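Local coordinates for bifunctional cytochrome P450/NADPH--P450 reductase (Deinococcus aerius, PDB 7F3H), which hydroxylates organic substrates at a haem-bearing cytochrome P450 domain, probably with electrons passed from NADPH by the reductase domain fused to it, at residues T149-T152 and L153-S157; N216-V219 and D220-I223; D254-I257 and R258-M262; S273-L276 and A277-Y281. One frame throughout, in Å; residues are numbered along the deposited sequence.

Contact 1. Residues T149-T152 and L153-S157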
loop_
_atom_site.group_PDB
_atom_site.type_symbol
_atom_site.label_atom_id
_atom_site.label_comp_id
_atom_site.label_asym_id
_atom_site.label_seq_id
_atom_site.Cartn_x
_atom_site.Cartn_y
_atom_site.Cartn_z
ATOM N N THR A 149 -1.875 -10.729 -4.738
ATOM C CA THR A 149 -2.691 -9.831 -5.560
ATOM C C THR A 149 -4.072 -10.386 -5.823
ATOM O O THR A 149 -5.059 -9.644 -5.766
ATOM C CB THR A 149 -1.978 -9.513 -6.871
ATOM O OG1 THR A 149 -0.843 -8.676 -6.611
ATOM C CG2 THR A 149 -2.919 -9.000 -7.965
ATOM N N ARG A 150 -4.167 -11.678 -6.133
ATOM C CA ARG A 150 -5.485 -12.296 -6.184
ATOM C C ARG A 150 -6.244 -12.087 -4.871
ATOM O O ARG A 150 -7.393 -11.605 -4.873
ATOM C CB ARG A 150 -5.355 -13.781 -6.487
ATOM C CG ARG A 150 -4.815 -14.084 -7.857
ATOM C CD ARG A 150 -4.913 -15.568 -8.129
ATOM N NE ARG A 150 -4.949 -15.803 -9.562
ATOM C CZ ARG A 150 -3.876 -16.157 -10.252
ATOM N NH1 ARG A 150 -2.725 -16.320 -9.617
ATOM N NH2 ARG A 150 -3.945 -16.365 -11.559
ATOM N N LEU A 151 -5.606 -12.430 -3.738
ATOM C CA LEU A 151 -6.244 -12.292 -2.433
ATOM C C LEU A 151 -6.817 -10.898 -2.254
ATOM O O LEU A 151 -8.016 -10.732 -2.012
ATOM C CB LEU A 151 -5.260 -12.613 -1.303
ATOM C CG LEU A 151 -5.716 -12.300 0.139
ATOM C CD1 LEU A 151 -6.789 -13.280 0.616
ATOM C CD2 LEU A 151 -4.523 -12.331 1.101
ATOM N N THR A 152 -5.970 -9.880 -2.410
ATOM C CA THR A 152 -6.368 -8.518 -2.068
ATOM C C THR A 152 -7.361 -7.945 -3.082
ATOM O O THR A 152 -8.327 -7.290 -2.690
ATOM C CB THR A 152 -5.125 -7.635 -1.924
ATOM O OG1 THR A 152 -4.337 -7.692 -3.124
ATOM C CG2 THR A 152 -4.281 -8.108 -0.742
ATOM N N LEU A 153 -7.183 -8.213 -4.382
ATOM C CA LEU A 153 -8.182 -7.784 -5.354
ATOM C C LEU A 153 -9.546 -8.384 -5.044
ATOM O O LEU A 153 -10.544 -7.670 -4.991
ATOM C CB LEU A 153 -7.746 -8.149 -6.760
ATOM C CG LEU A 153 -6.786 -7.184 -7.446
ATOM C CD1 LEU A 153 -6.399 -7.713 -8.849
ATOM C CD2 LEU A 153 -7.364 -5.757 -7.502
ATOM N N ASP A 154 -9.618 -9.698 -4.853
ATOM C CA ASP A 154 -10.914 -10.302 -4.552
ATOM C C ASP A 154 -11.506 -9.754 -3.266
ATOM O O ASP A 154 -12.716 -9.500 -3.188
ATOM C CB ASP A 154 -10.783 -11.810 -4.467
ATOM C CG ASP A 154 -10.865 -12.450 -5.817
ATOM O OD1 ASP A 154 -10.623 -11.724 -6.797
ATOM O OD2 ASP A 154 -11.138 -13.669 -5.904
ATOM N N THR A 155 -10.677 -9.564 -2.246
ATOM C CA THR A 155 -11.195 -9.100 -0.968
ATOM C C THR A 155 -11.734 -7.683 -1.098
ATOM O O THR A 155 -12.857 -7.380 -0.657
ATOM C CB THR A 155 -10.107 -9.184 0.099
ATOM O OG1 THR A 155 -9.649 -10.544 0.201
ATOM C CG2 THR A 155 -10.670 -8.792 1.429
ATOM N N ILE A 156 -10.934 -6.789 -1.676
ATOM C CA ILE A 156 -11.397 -5.423 -1.771
ATOM C C ILE A 156 -12.601 -5.345 -2.721
ATOM O O ILE A 156 -13.517 -4.571 -2.469
ATOM C CB ILE A 156 -10.229 -4.478 -2.141
ATOM C CG1 ILE A 156 -10.567 -3.051 -1.745
ATOM C CG2 ILE A 156 -9.970 -4.458 -3.604
ATOM C CD1 ILE A 156 -10.976 -2.909 -0.272
ATOM N N SER A 157 -12.675 -6.200 -3.758
ATOM C CA SER A 157 -13.816 -6.200 -4.691
ATOM C C SER A 157 -15.101 -6.682 -4.025
ATOM O O SER A 157 -16.181 -6.122 -4.262
ATOM C CB SER A 157 -13.509 -7.071 -5.916
ATOM O OG SER A 157 -12.409 -6.573 -6.669
#
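Thr155 turns its hydroxyl back along the helix onto Leu151, so that the Leu151 carbonyl oxygen takes two bonds from one residue. Thr155 OG1 donates to Leu151 O over 2.8 Å, standing well above the carbonyl plane, 42° out of it, while Thr155 N reaches the same oxygen at 2.9 Å. The hydroxyl can do this because it sits beside its own backbone N, with chi1 -58°. Ser157 repeats the pattern two residues on: its OG donates to Leu153 O at 2.7 Å, and its backbone N meets that oxygen from the other face. Both hydroxyls thus spend their protons inside the helix, which suits a buried setting.

The main-chain bonds are those of a regular alpha-helix, with Leu153 N on Thr149 O, Asp154 N on Arg150 O and Ile156 N on Thr152 O.

Carbon-to-carbon contact between the side chains is slight. Thr149 and Leu153 run alongside each other, CG2 of the threonine 3.8 Å from CD1 of the leucine; the Leu151 methyl CD1 also comes to 4.0 Å of the hydroxyl Thr155 OG1.

The other polar groups find partners outside the two segments, some in the same helix: Arg150 makes salt bridges to Asp146 and Asp147, Thr152 OG1 bonds to Met148 O and also to His269 O of helix 254-285, and Asp154 bonds to Ser167.

Helix 144-161, helix E of the P450 fold, is enclosed here by helices 113-137, 254-285 and 408-425. Leu151 meets all three, whereas Ile156 touches the haem and Phe410 of helix 408-425.

Contact 2. Residues N216-V219 and D220-I223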
loop_
_atom_site.group_PDB
_atom_site.type_symbol
_atom_site.label_atom_id
_atom_site.label_comp_id
_atom_site.label_asym_id
_atom_site.label_seq_id
_atom_site.Cartn_x
_atom_site.Cartn_y
_atom_site.Cartn_z
ATOM N N ASN A 216 -14.874 1.581 -16.007
ATOM C CA ASN A 216 -15.958 2.488 -15.648
ATOM C C ASN A 216 -17.302 1.870 -15.989
ATOM O O ASN A 216 -18.235 1.940 -15.191
ATOM C CB ASN A 216 -15.814 3.842 -16.360
ATOM C CG ASN A 216 -14.549 4.595 -15.952
ATOM O OD1 ASN A 216 -13.927 4.254 -14.942
ATOM N ND2 ASN A 216 -14.162 5.626 -16.727
ATOM N N GLU A 217 -17.415 1.255 -17.173
ATOM C CA GLU A 217 -18.661 0.623 -17.607
ATOM C C GLU A 217 -19.117 -0.464 -16.644
ATOM O O GLU A 217 -20.300 -0.522 -16.283
ATOM C CB GLU A 217 -18.524 0.061 -19.024
ATOM C CG GLU A 217 -18.749 1.112 -20.113
ATOM C CD GLU A 217 -20.211 1.568 -20.217
ATOM O OE1 GLU A 217 -21.090 0.699 -20.474
ATOM O OE2 GLU A 217 -20.464 2.797 -20.039
ATOM N N LEU A 218 -18.230 -1.410 -16.315
ATOM C CA LEU A 218 -18.635 -2.467 -15.394
ATOM C C LEU A 218 -19.111 -1.880 -14.069
ATOM O O LEU A 218 -20.178 -2.261 -13.550
ATOM C CB LEU A 218 -17.482 -3.441 -15.165
ATOM C CG LEU A 218 -17.703 -4.669 -14.259
ATOM C CD1 LEU A 218 -16.809 -5.855 -14.691
ATOM C CD2 LEU A 218 -17.516 -4.344 -12.738
ATOM N N VAL A 219 -18.335 -0.938 -13.505
ATOM C CA VAL A 219 -18.690 -0.448 -12.175
ATOM C C VAL A 219 -20.010 0.325 -12.239
ATOM O O VAL A 219 -20.910 0.097 -11.432
ATOM C CB VAL A 219 -17.545 0.385 -11.551
ATOM C CG1 VAL A 219 -18.017 1.033 -10.274
ATOM C CG2 VAL A 219 -16.305 -0.486 -11.243
ATOM N N ASP A 220 -20.147 1.228 -13.213
ATOM C CA ASP A 220 -21.391 1.956 -13.498
ATOM C C ASP A 220 -22.626 1.062 -13.610
ATOM O O ASP A 220 -23.691 1.382 -13.097
ATOM C CB ASP A 220 -21.245 2.708 -14.810
ATOM C CG ASP A 220 -20.353 3.925 -14.684
ATOM O OD1 ASP A 220 -20.074 4.366 -13.549
ATOM O OD2 ASP A 220 -19.929 4.433 -15.761
ATOM N N GLU A 221 -22.481 -0.042 -14.296
ATOM C CA GLU A 221 -23.498 -1.042 -14.478
ATOM C C GLU A 221 -23.913 -1.639 -13.127
ATOM O O GLU A 221 -25.098 -1.590 -12.748
ATOM C CB GLU A 221 -22.757 -1.900 -15.509
ATOM C CG GLU A 221 -22.985 -3.084 -16.405
ATOM C CD GLU A 221 -22.799 -4.566 -15.832
ATOM O OE1 GLU A 221 -22.080 -4.784 -14.752
ATOM O OE2 GLU A 221 -23.277 -5.570 -16.566
ATOM N N VAL A 222 -22.940 -2.049 -12.322
ATOM C CA VAL A 222 -23.246 -2.501 -10.965
ATOM C C VAL A 222 -24.008 -1.415 -10.203
ATOM O O VAL A 222 -24.997 -1.697 -9.496
ATOM C CB VAL A 222 -21.949 -2.906 -10.226
ATOM C CG1 VAL A 222 -22.072 -2.926 -8.673
ATOM C CG2 VAL A 222 -21.422 -4.170 -10.818
ATOM N N ILE A 223 -23.586 -0.160 -10.340
ATOM C CA ILE A 223 -24.206 0.942 -9.584
ATOM C C ILE A 223 -25.651 1.182 -10.000
ATOM O O ILE A 223 -26.542 1.285 -9.150
ATOM C CB ILE A 223 -23.377 2.242 -9.723
ATOM C CG1 ILE A 223 -22.203 2.235 -8.777
ATOM C CG2 ILE A 223 -24.238 3.453 -9.431
ATOM C CD1 ILE A 223 -21.115 3.252 -9.184
#
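Val219 and Ile223 meet one turn apart, their side chains crossing at a slant with Val219 CG1 4.0 Å from Ile223 CD1. Each owes the meeting to its rotamer. In Val219 a chi1 of 172° swings CG1 away from the backbone N and on along the helix. Ile223 has its CG1 turned to the N side of its own backbone (chi1 -81°), which sends CD1 back toward the valine. A looser apolar pair lies on another side of the helix, where Leu218 CD2 approaches Val222 CG2 to 4.4 Å.

The acidic side chains are set differently. The Asp220 carboxylate is modelled close against the preceding turn, with OD2 3.1 Å from Asn216 O; two acceptors gain nothing from such proximity, and so tight an approach may owe something to the modelling. The sound interaction of this carboxylate is with Arg258 of helix 254-285, which makes a salt bridge to OD1. Glu217 OE2 stands 4.6 Å from Asp220 OD2, a like charge whose effect is probably weak, since the glutamate is exposed. Glu221 is exposed too, and the placement of its side chain, pressed on the backbone of the preceding turn, is doubtful.

Main-chain bonds from Asp220 N to Asn216 O, and onward to Ile223 N on Val219 O, keep the helix regular.

The segment belongs to helix 199-227, helix G of the P450 fold. Val219 packs on Val261 of helix 254-285 and on Phe176 of helix 175-190, Ile223 meets Ile257 of helix 254-285, and Val222 rests on Leu237 of helix 236-242.

Contact 3. Residues D254-I257 and R258-M262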
loop_
_atom_site.group_PDB
_atom_site.type_symbol
_atom_site.label_atom_id
_atom_site.label_comp_id
_atom_site.label_asym_id
_atom_site.label_seq_id
_atom_site.Cartn_x
_atom_site.Cartn_y
_atom_site.Cartn_z
ATOM N N ASP A 254 -23.078 9.590 -8.561
ATOM C CA ASP A 254 -22.796 8.258 -9.098
ATOM C C ASP A 254 -21.396 8.210 -9.706
ATOM O O ASP A 254 -20.659 7.230 -9.509
ATOM C CB ASP A 254 -23.859 7.860 -10.134
ATOM C CG ASP A 254 -25.212 7.414 -9.506
ATOM O OD1 ASP A 254 -25.320 7.085 -8.291
ATOM O OD2 ASP A 254 -26.188 7.382 -10.277
ATOM N N GLU A 255 -21.001 9.283 -10.401
ATOM C CA GLU A 255 -19.653 9.361 -10.948
ATOM C C GLU A 255 -18.629 9.205 -9.831
ATOM O O GLU A 255 -17.713 8.378 -9.909
ATOM C CB GLU A 255 -19.429 10.722 -11.613
ATOM C CG GLU A 255 -18.276 10.742 -12.569
ATOM C CD GLU A 255 -17.815 12.129 -12.920
ATOM O OE1 GLU A 255 -18.111 13.045 -12.149
ATOM O OE2 GLU A 255 -17.199 12.321 -13.989
ATOM N N ASN A 256 -18.817 9.954 -8.743
ATOM C CA ASN A 256 -17.833 9.914 -7.673
ATOM C C ASN A 256 -17.833 8.572 -6.944
ATOM O O ASN A 256 -16.780 8.135 -6.470
ATOM C CB ASN A 256 -18.048 11.067 -6.694
ATOM C CG ASN A 256 -16.873 11.233 -5.750
ATOM O OD1 ASN A 256 -16.853 10.644 -4.651
ATOM N ND2 ASN A 256 -15.870 12.016 -6.180
ATOM N N ILE A 257 -18.999 7.928 -6.786
ATOM C CA ILE A 257 -19.018 6.574 -6.227
ATOM C C ILE A 257 -18.176 5.618 -7.073
ATOM O O ILE A 257 -17.419 4.787 -6.545
ATOM C CB ILE A 257 -20.456 6.059 -6.096
ATOM C CG1 ILE A 257 -21.213 6.861 -5.043
ATOM C CG2 ILE A 257 -20.449 4.576 -5.777
ATOM C CD1 ILE A 257 -22.714 6.606 -5.044
ATOM N N ARG A 258 -18.326 5.684 -8.396
ATOM C CA ARG A 258 -17.511 4.799 -9.224
ATOM C C ARG A 258 -16.039 5.121 -9.021
ATOM O O ARG A 258 -15.207 4.207 -8.902
ATOM C CB ARG A 258 -17.898 4.877 -10.707
ATOM C CG ARG A 258 -16.685 4.818 -11.606
ATOM C CD ARG A 258 -17.003 4.712 -13.062
ATOM N NE ARG A 258 -17.482 5.943 -13.698
ATOM C CZ ARG A 258 -16.699 6.947 -14.093
ATOM N NH1 ARG A 258 -15.405 6.893 -13.887
ATOM N NH2 ARG A 258 -17.209 8.022 -14.687
ATOM N N TYR A 259 -15.712 6.424 -8.959
ATOM C CA TYR A 259 -14.342 6.850 -8.691
ATOM C C TYR A 259 -13.819 6.265 -7.378
ATOM O O TYR A 259 -12.689 5.761 -7.323
ATOM C CB TYR A 259 -14.281 8.368 -8.660
ATOM C CG TYR A 259 -14.191 8.979 -10.023
ATOM C CD1 TYR A 259 -13.569 8.300 -11.075
ATOM C CD2 TYR A 259 -14.707 10.249 -10.277
ATOM C CE1 TYR A 259 -13.487 8.872 -12.336
ATOM C CE2 TYR A 259 -14.615 10.817 -11.540
ATOM C CZ TYR A 259 -14.007 10.126 -12.551
ATOM O OH TYR A 259 -13.918 10.705 -13.783
ATOM N N GLN A 260 -14.646 6.254 -6.333
ATOM C CA GLN A 260 -14.211 5.674 -5.065
ATOM C C GLN A 260 -13.985 4.172 -5.201
ATOM O O GLN A 260 -13.018 3.633 -4.645
ATOM C CB GLN A 260 -15.226 5.950 -3.948
ATOM C CG GLN A 260 -15.541 7.438 -3.655
ATOM C CD GLN A 260 -14.319 8.328 -3.433
ATOM O OE1 GLN A 260 -13.210 7.853 -3.132
ATOM N NE2 GLN A 260 -14.519 9.638 -3.587
ATOM N N VAL A 261 -14.880 3.469 -5.908
ATOM C CA VAL A 261 -14.667 2.032 -6.122
ATOM C C VAL A 261 -13.333 1.784 -6.833
ATOM O O VAL A 261 -12.510 0.944 -6.410
ATOM C CB VAL A 261 -15.855 1.418 -6.885
ATOM C CG1 VAL A 261 -15.470 0.049 -7.459
ATOM C CG2 VAL A 261 -17.068 1.344 -5.964
ATOM N N MET A 262 -13.096 2.528 -7.918
ATOM C CA MET A 262 -11.817 2.428 -8.619
ATOM C C MET A 262 -10.659 2.713 -7.665
ATOM O O MET A 262 -9.637 2.030 -7.704
ATOM C CB MET A 262 -11.773 3.394 -9.807
ATOM C CG MET A 262 -12.683 3.049 -10.997
ATOM S SD MET A 262 -12.471 1.372 -11.604
ATOM C CE MET A 262 -10.692 1.326 -11.963
#
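Glu255 lies alongside the ring of Tyr259 and overlaps its CE2 corner, with Glu255 CD 3.7 Å from Tyr259 CE2. Both side chains leave the helix in much the same direction, and the carboxylate plane is turned 35° from the ring. The extended glutamate, its CG opposite the backbone N (chi1 -161°), has the length to follow the tyrosine outward. Glu255 CG is also 3.6 Å from Arg258 NH2, the two side chains running at a slant. The charges themselves stay farther apart, Glu255 OE2 being 4.4 Å from Arg258 NH2, too far for a salt bridge, and the arginine instead turns its NE to Asp220 of helix 199-227.

A side-chain hydrogen bond lies on the buried side, between two amides one turn apart. Gln260 NE2 donates to Asn256 OD1 at 2.8 Å in a nearly straight bond (166°), and the acceptor lies almost in the plane of the glutamine amide. Both amides have second partners: Asn256 ND2 bonds to Asp88 O, and Gln260 OE1 receives Leu90 N. The pair therefore fixes its own amide orientations while holding two points of the loop at 88-90. A leucine in place of Gln260 would probably leave Asn256 OD1 and the Leu90 amide without their mates in a buried site.

Regular main-chain bonds, such as Tyr259 N to Glu255 O, run beneath these groups. This is the first part of helix 254-285, the I-helix of the P450 fold: Ile257 fits against Ile223 of helix 199-227 and Met240 of helix 236-242, while Asn256 and Gln260 touch helix 98-107.

Contact 4. Residues S273-L276 and A277-Y281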
loop_
_atom_site.group_PDB
_atom_site.type_symbol
_atom_site.label_atom_id
_atom_site.label_comp_id
_atom_site.label_asym_id
_atom_site.label_seq_id
_atom_site.Cartn_x
_atom_site.Cartn_y
_atom_site.Cartn_z
ATOM N N SER A 273 -1.033 -6.456 -0.939
ATOM C CA SER A 273 -0.347 -7.658 -1.389
ATOM C C SER A 273 1.158 -7.496 -1.210
ATOM O O SER A 273 1.841 -8.458 -0.854
ATOM C CB SER A 273 -0.700 -8.000 -2.847
ATOM O OG SER A 273 -0.178 -7.030 -3.728
ATOM N N GLY A 274 1.698 -6.296 -1.467
ATOM C CA GLY A 274 3.093 -6.048 -1.168
ATOM C C GLY A 274 3.439 -6.315 0.284
ATOM O O GLY A 274 4.420 -7.006 0.589
ATOM N N LEU A 275 2.645 -5.746 1.207
ATOM C CA LEU A 275 2.892 -5.973 2.627
ATOM C C LEU A 275 2.940 -7.468 2.916
ATOM O O LEU A 275 3.817 -7.939 3.655
ATOM C CB LEU A 275 1.834 -5.268 3.484
ATOM C CG LEU A 275 1.790 -5.647 4.978
ATOM C CD1 LEU A 275 3.173 -5.589 5.605
ATOM C CD2 LEU A 275 0.797 -4.789 5.814
ATOM N N LEU A 276 2.011 -8.225 2.317
ATOM C CA LEU A 276 1.897 -9.647 2.616
ATOM C C LEU A 276 3.072 -10.446 2.053
ATOM O O LEU A 276 3.640 -11.306 2.742
ATOM C CB LEU A 276 0.575 -10.169 2.087
ATOM C CG LEU A 276 -0.556 -9.962 3.094
ATOM C CD1 LEU A 276 -1.867 -10.176 2.374
ATOM C CD2 LEU A 276 -0.395 -10.950 4.222
ATOM N N ALA A 277 3.461 -10.154 0.810
ATOM C CA ALA A 277 4.620 -10.805 0.211
ATOM C C ALA A 277 5.897 -10.484 0.975
ATOM O O ALA A 277 6.714 -11.377 1.249
ATOM C CB ALA A 277 4.755 -10.374 -1.238
ATOM N N PHE A 278 6.083 -9.221 1.347
ATOM C CA PHE A 278 7.272 -8.859 2.103
ATOM C C PHE A 278 7.285 -9.566 3.448
ATOM O O PHE A 278 8.344 -9.978 3.927
ATOM C CB PHE A 278 7.357 -7.338 2.294
ATOM C CG PHE A 278 8.054 -6.610 1.157
ATOM C CD1 PHE A 278 9.357 -6.928 0.805
ATOM C CD2 PHE A 278 7.392 -5.625 0.424
ATOM C CE1 PHE A 278 9.994 -6.272 -0.248
ATOM C CE2 PHE A 278 8.034 -4.970 -0.635
ATOM C CZ PHE A 278 9.334 -5.299 -0.963
ATOM N N THR A 279 6.116 -9.735 4.065
ATOM C CA THR A 279 6.068 -10.414 5.359
ATOM C C THR A 279 6.455 -11.877 5.233
ATOM O O THR A 279 7.210 -12.402 6.062
ATOM C CB THR A 279 4.681 -10.256 5.966
ATOM O OG1 THR A 279 4.428 -8.855 6.176
ATOM C CG2 THR A 279 4.575 -11.012 7.288
ATOM N N LEU A 280 5.922 -12.573 4.233
ATOM C CA LEU A 280 6.347 -13.959 4.053
ATOM C C LEU A 280 7.846 -14.030 3.781
ATOM O O LEU A 280 8.536 -14.908 4.315
ATOM C CB LEU A 280 5.551 -14.624 2.944
ATOM C CG LEU A 280 4.075 -14.809 3.267
ATOM C CD1 LEU A 280 3.378 -15.241 1.992
ATOM C CD2 LEU A 280 3.890 -15.866 4.324
ATOM N N TYR A 281 8.383 -13.092 2.984
ATOM C CA TYR A 281 9.837 -13.018 2.789
ATOM C C TYR A 281 10.574 -12.854 4.122
ATOM O O TYR A 281 11.574 -13.546 4.386
ATOM C CB TYR A 281 10.203 -11.851 1.875
ATOM C CG TYR A 281 11.688 -11.583 1.824
ATOM C CD1 TYR A 281 12.548 -12.429 1.123
ATOM C CD2 TYR A 281 12.247 -10.508 2.513
ATOM C CE1 TYR A 281 13.919 -12.195 1.085
ATOM C CE2 TYR A 281 13.617 -10.263 2.490
ATOM C CZ TYR A 281 14.446 -11.115 1.781
ATOM O OH TYR A 281 15.799 -10.894 1.739
#
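Leu275 O is gripped twice by Thr279, one turn further along helix 254-285, the long I-helix of the cytochrome P450 fold. The hydroxyl Thr279 OG1 donates at 2.8 Å and the backbone Thr279 N at 2.9 Å, and the two come from opposite faces of the carbonyl plane. A chi1 of -62° folds OG1 toward the preceding turn and so brings it within reach. A methyl of the leucine leans over the same hydroxyl: Leu275 CD1 is 3.5 Å from Thr279 OG1, leucine and threonine running off the helix next to each other. A valine in place of Thr279 would probably leave Leu275 O with the backbone bond alone and set an apolar methyl against its carbonyl.

The remaining main-chain bonds, from Ala277 N to Ser273 O, Phe278 N to Gly274 O and Leu280 N to Leu276 O, are those of an uninterrupted helix.

Most of the surroundings are other helices. Thr279 and Leu275 look to helix 317-329, touching Leu322 and Leu326, and the Leu275 side chain is about 5 Å from the haem. Leu276 faces helices 144-161 and 408-425 through Met148 and Leu419. Phe278, whose ring stacks with Trp329, is drawn back over the preceding turn, where its CD2 comes within 3.3 Å of Gly274 O.

Contacts 1 and 4 are the core pair. They belong to different helices that touch, with the side chains of Leu151 and Leu276 meeting, and both rely on threonine hydroxyls folded onto their own helix. Contacts 2 and 3 lie nearer the surface, their centres about 9 Å apart, and are joined by the Asp220 to Arg258 salt bridge and by Ile223 against Ile257; their chemistry mixes acids and an arginine with apolar pairs in contact 2 and buried, paired amides in contact 3. Contacts 3 and 4 share helix 254-285 but their centres are about 28 Å apart, so this one helix passes from a partly buried, partly charged beginning to an interior flanked by helices.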